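Local coordinates for vaginolysin (Gardnerella vaginalis, PDB 5IMY), which probably acts as a secreted cholesterol-dependent cytolysin, a pore-forming toxin that binds cholesterol in host membranes and lyses the cells, at residues I211-V223 with G336-A349. Residues are numbered along the deposited sequence; the frame is centred on the assembly and turned at random.
Sequences IVNFKQTYYTVSV and GANLSTSSPAVPIA
Leu339 lies over one face of the Tyr218 ring, and the backbone of Gly336 and Ala337 meets the ring at its edge. At Tyr218 strand 208-223 of the cytolysin fold turns a corner, and the strands before and after it belong to different sheets or faces. Leu339 CG makes a CH-pi contact, 4.1 Å from the centroid of the Tyr218 ring and 26° off its normal. CG is displaced toward the rim, and Leu339 CD1 comes 3.4 Å from Tyr218 CD1. The other branch, CD2, reaches the edge of the Tyr219 ring near its plane. The Tyr219 ring also meets that of Tyr261, their planes only slightly inclined. One leucine is thus shared by two consecutive tyrosines.

The two tyrosines both face Tyr261 in a classic beta bulge. The loop after helix 326-335 packs against the corner at both its ends before it enters strand 347-354. Ile348 and Ala349 form a second classic bulge opposite Ala260.

Tyr218 OH donates a hydrogen bond of 2.9 Å to Gly336 O. The hydroxyl sits above the carbonyl plane, with a C=O...O angle of 104°. The ring reaches this oxygen because CG is anti to the carbonyl carbon (chi1 -59°). The Gln216 amide also lies against Gly336, but at an angle too poor for a hydrogen bond to its O. Instead OE1 accepts a weak bond from Arg263, and NE2 gives a weak one to Ile333 O.

On strand 347-354, Ile348 points its CD1 at the backbone, 3.5 Å from Gln216 O, and also touches Thr217 OG1. The extended Lys215 chain runs past Ile348 O to Ala349 CB, and its NZ is hydrogen-bonded to Asn78. Ala345, which follows a cis peptide bond, meets the far end of Tyr219. Tyr219 OH is buried there without a hydrogen-bond partner in the model, 3.5 Å from Ala345 CA.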
loop_
_atom_site.group_PDB
_atom_site.type_symbol
_atom_site.label_atom_id
_atom_site.label_comp_id
_atom_site.label_asym_id
_atom_site.label_seq_id
_atom_site.Cartn_x
_atom_site.Cartn_y
_atom_site.Cartn_z
ATOM N N ILE A 211 19.770 9.515 12.656
ATOM C CA ILE A 211 20.688 9.664 13.781
ATOM C C ILE A 211 21.563 8.424 13.841
ATOM O O ILE A 211 21.058 7.296 13.770
ATOM C CB ILE A 211 19.933 9.868 15.106
ATOM C CG1 ILE A 211 18.983 11.068 15.006
ATOM C CG2 ILE A 211 20.915 10.048 16.259
ATOM C CD1 ILE A 211 19.662 12.382 14.654
ATOM N N VAL A 212 22.871 8.627 13.974
ATOM C CA VAL A 212 23.837 7.535 13.927
ATOM C C VAL A 212 24.901 7.774 14.987
ATOM O O VAL A 212 25.498 8.854 15.044
ATOM C CB VAL A 212 24.482 7.407 12.532
ATOM C CG1 VAL A 212 25.447 6.230 12.492
ATOM C CG2 VAL A 212 23.408 7.257 11.464
ATOM N N ASN A 213 25.135 6.767 15.823
ATOM C CA ASN A 213 26.196 6.792 16.822
ATOM C C ASN A 213 27.393 6.034 16.264
ATOM O O ASN A 213 27.285 4.843 15.956
ATOM C CB ASN A 213 25.717 6.164 18.132
ATOM C CG ASN A 213 26.742 6.274 19.247
ATOM O OD1 ASN A 213 27.563 7.190 19.267
ATOM N ND2 ASN A 213 26.697 5.332 20.182
ATOM N N PHE A 214 28.522 6.721 16.117
ATOM C CA PHE A 214 29.754 6.107 15.637
ATOM C C PHE A 214 30.695 5.876 16.810
ATOM O O PHE A 214 30.971 6.801 17.581
ATOM C CB PHE A 214 30.441 6.982 14.588
ATOM C CG PHE A 214 29.762 6.979 13.255
ATOM C CD1 PHE A 214 29.973 5.946 12.357
ATOM C CD2 PHE A 214 28.916 8.011 12.892
ATOM C CE1 PHE A 214 29.349 5.941 11.127
ATOM C CE2 PHE A 214 28.290 8.012 11.664
ATOM C CZ PHE A 214 28.506 6.976 10.779
ATOM N N LYS A 215 31.182 4.644 16.939
ATOM C CA LYS A 215 32.144 4.277 17.970
ATOM C C LYS A 215 33.379 3.696 17.301
ATOM O O LYS A 215 33.296 2.668 16.620
ATOM C CB LYS A 215 31.544 3.272 18.954
ATOM C CG LYS A 215 30.796 3.921 20.104
ATOM C CD LYS A 215 30.031 2.901 20.925
ATOM C CE LYS A 215 29.344 3.564 22.104
ATOM N NZ LYS A 215 28.337 2.676 22.744
ATOM N N GLN A 216 34.518 4.356 17.495
ATOM C CA GLN A 216 35.806 3.885 17.002
ATOM C C GLN A 216 36.622 3.430 18.206
ATOM O O GLN A 216 37.046 4.254 19.025
ATOM C CB GLN A 216 36.525 4.982 16.223
ATOM C CG GLN A 216 35.643 5.673 15.193
ATOM C CD GLN A 216 36.428 6.544 14.236
ATOM O OE1 GLN A 216 36.584 7.746 14.455
ATOM N NE2 GLN A 216 36.928 5.940 13.164
ATOM N N THR A 217 36.829 2.121 18.321
ATOM C CA THR A 217 37.533 1.535 19.453
ATOM C C THR A 217 38.970 1.233 19.048
ATOM O O THR A 217 39.206 0.446 18.126
ATOM C CB THR A 217 36.835 0.260 19.930
ATOM O OG1 THR A 217 35.493 0.565 20.325
ATOM C CG2 THR A 217 37.577 -0.356 21.113
ATOM N N TYR A 218 39.924 1.854 19.743
ATOM C CA TYR A 218 41.332 1.538 19.536
ATOM C C TYR A 218 41.745 0.305 20.327
ATOM O O TYR A 218 42.449 -0.566 19.804
ATOM C CB TYR A 218 42.200 2.727 19.942
ATOM C CG TYR A 218 41.906 3.994 19.176
ATOM C CD1 TYR A 218 41.801 3.992 17.792
ATOM C CD2 TYR A 218 41.723 5.194 19.842
ATOM C CE1 TYR A 218 41.527 5.154 17.095
ATOM C CE2 TYR A 218 41.444 6.359 19.159
ATOM C CZ TYR A 218 41.349 6.335 17.785
ATOM O OH TYR A 218 41.074 7.500 17.108
ATOM N N TYR A 219 41.322 0.219 21.584
ATOM C CA TYR A 219 41.688 -0.900 22.437
ATOM C C TYR A 219 40.674 -1.014 23.562
ATOM O O TYR A 219 39.894 -0.093 23.819
ATOM C CB TYR A 219 43.106 -0.734 23.002
ATOM C CG TYR A 219 43.338 0.587 23.700
ATOM C CD1 TYR A 219 42.981 0.766 25.031
ATOM C CD2 TYR A 219 43.919 1.655 23.029
ATOM C CE1 TYR A 219 43.195 1.973 25.671
ATOM C CE2 TYR A 219 44.139 2.864 23.662
ATOM C CZ TYR A 219 43.774 3.017 24.982
ATOM O OH TYR A 219 43.989 4.221 25.616
ATOM N N THR A 220 40.701 -2.162 24.232
ATOM C CA THR A 220 39.764 -2.475 25.299
ATOM C C THR A 220 40.542 -2.902 26.533
ATOM O O THR A 220 41.452 -3.731 26.441
ATOM C CB THR A 220 38.794 -3.585 24.866
ATOM O OG1 THR A 220 37.966 -3.107 23.800
ATOM C CG2 THR A 220 37.915 -4.032 26.029
ATOM N N VAL A 221 40.189 -2.329 27.679
ATOM C CA VAL A 221 40.742 -2.733 28.965
ATOM C C VAL A 221 39.744 -3.679 29.613
ATOM O O VAL A 221 38.586 -3.310 29.841
ATOM C CB VAL A 221 41.025 -1.521 29.868
ATOM C CG1 VAL A 221 41.573 -1.978 31.217
ATOM C CG2 VAL A 221 41.999 -0.568 29.184
ATOM N N SER A 222 40.191 -4.894 29.912
ATOM C CA SER A 222 39.316 -5.955 30.381
ATOM C C SER A 222 39.752 -6.441 31.757
ATOM O O SER A 222 40.900 -6.260 32.173
ATOM C CB SER A 222 39.303 -7.129 29.394
ATOM O OG SER A 222 38.679 -8.265 29.965
ATOM N N VAL A 223 38.810 -7.065 32.453
ATOM C CA VAL A 223 39.032 -7.625 33.780
ATOM C C VAL A 223 39.221 -9.130 33.652
ATOM O O VAL A 223 38.563 -9.783 32.832
ATOM C CB VAL A 223 37.856 -7.289 34.719
ATOM C CG1 VAL A 223 37.886 -8.163 35.967
ATOM C CG2 VAL A 223 37.894 -5.815 35.098
ATOM N N GLY A 336 40.152 9.620 12.948
ATOM C CA GLY A 336 40.253 8.782 14.127
ATOM C C GLY A 336 40.342 7.304 13.806
ATOM O O GLY A 336 40.015 6.460 14.646
ATOM N N ALA A 337 40.782 6.975 12.590
ATOM C CA ALA A 337 40.945 5.577 12.216
ATOM C C ALA A 337 42.120 4.928 12.930
ATOM O O ALA A 337 42.134 3.702 13.085
ATOM C CB ALA A 337 41.134 5.453 10.704
ATOM N N ASN A 338 43.095 5.717 13.373
ATOM C CA ASN A 338 44.301 5.192 13.992
ATOM C C ASN A 338 44.641 6.035 15.211
ATOM O O ASN A 338 44.124 7.140 15.397
ATOM C CB ASN A 338 45.485 5.196 13.017
ATOM C CG ASN A 338 45.047 5.281 11.569
ATOM O OD1 ASN A 338 44.799 6.367 11.046
ATOM N ND2 ASN A 338 44.952 4.133 10.911
ATOM N N LEU A 339 45.522 5.494 16.043
ATOM C CA LEU A 339 46.047 6.236 17.178
ATOM C C LEU A 339 47.194 7.107 16.691
ATOM O O LEU A 339 48.187 6.591 16.170
ATOM C CB LEU A 339 46.539 5.299 18.282
ATOM C CG LEU A 339 45.576 4.311 18.944
ATOM C CD1 LEU A 339 45.157 3.235 17.962
ATOM C CD2 LEU A 339 46.250 3.686 20.161
ATOM N N SER A 340 47.073 8.417 16.866
ATOM C CA SER A 340 48.236 9.287 16.734
ATOM C C SER A 340 49.144 9.177 17.957
ATOM O O SER A 340 49.734 10.170 18.391
ATOM C CB SER A 340 47.779 10.728 16.499
ATOM O OG SER A 340 46.503 10.967 17.066
ATOM N N THR A 341 49.249 7.966 18.525
ATOM C CA THR A 341 49.890 7.653 19.802
ATOM C C THR A 341 50.187 8.878 20.663
ATOM O O THR A 341 51.204 8.931 21.364
ATOM C CB THR A 341 51.176 6.852 19.567
ATOM O OG1 THR A 341 52.301 7.570 20.089
ATOM C CG2 THR A 341 51.387 6.571 18.075
ATOM N N SER A 342 49.287 9.854 20.621
ATOM C CA SER A 342 49.375 11.079 21.407
ATOM C C SER A 342 48.015 11.580 21.850
ATOM O O SER A 342 47.945 12.382 22.788
ATOM C CB SER A 342 50.068 12.189 20.606
ATOM O OG SER A 342 49.326 12.517 19.443
ATOM N N SER A 343 46.938 11.138 21.214
ATOM C CA SER A 343 45.564 11.446 21.551
ATOM C C SER A 343 45.071 10.512 22.640
ATOM O O SER A 343 45.634 9.439 22.857
ATOM C CB SER A 343 44.683 11.308 20.317
ATOM O OG SER A 343 43.317 11.170 20.665
ATOM N N PRO A 344 44.012 10.890 23.355
ATOM C CA PRO A 344 43.526 9.973 24.392
ATOM C C PRO A 344 42.949 8.695 23.770
ATOM O O PRO A 344 42.745 8.750 22.557
ATOM C CB PRO A 344 42.458 10.801 25.101
ATOM C CG PRO A 344 42.033 11.843 24.071
ATOM C CD PRO A 344 43.313 12.186 23.397
ATOM N N ALA A 345 42.653 7.598 24.486
ATOM C CA ALA A 345 42.586 7.420 25.958
ATOM C C ALA A 345 41.331 8.046 26.554
ATOM O O ALA A 345 41.329 8.465 27.713
ATOM C CB ALA A 345 43.838 7.958 26.681
ATOM N N VAL A 346 40.265 8.097 25.768
ATOM C CA VAL A 346 38.931 8.438 26.259
ATOM C C VAL A 346 38.119 7.148 26.302
ATOM O O VAL A 346 37.980 6.481 25.268
ATOM C CB VAL A 346 38.232 9.487 25.377
ATOM C CG1 VAL A 346 36.789 9.684 25.831
ATOM C CG2 VAL A 346 38.951 10.813 25.424
ATOM N N PRO A 347 37.571 6.753 27.451
ATOM C CA PRO A 347 36.589 5.664 27.445
ATOM C C PRO A 347 35.316 6.098 26.736
ATOM O O PRO A 347 34.829 7.215 26.930
ATOM C CB PRO A 347 36.347 5.388 28.934
ATOM C CG PRO A 347 36.737 6.649 29.624
ATOM C CD PRO A 347 37.853 7.234 28.815
ATOM N N ILE A 348 34.784 5.205 25.902
ATOM C CA ILE A 348 33.617 5.522 25.085
ATOM C C ILE A 348 32.473 4.574 25.413
ATOM O O ILE A 348 31.298 4.926 25.254
ATOM C CB ILE A 348 33.956 5.469 23.583
ATOM C CG1 ILE A 348 34.626 4.137 23.231
ATOM C CG2 ILE A 348 34.848 6.644 23.203
ATOM C CD1 ILE A 348 34.847 3.933 21.742
ATOM N N ALA A 349 32.799 3.368 25.874
ATOM C CA ALA A 349 31.776 2.377 26.170
ATOM C C ALA A 349 32.267 1.459 27.279
ATOM O O ALA A 349 33.471 1.315 27.509
ATOM C CB ALA A 349 31.414 1.557 24.927
#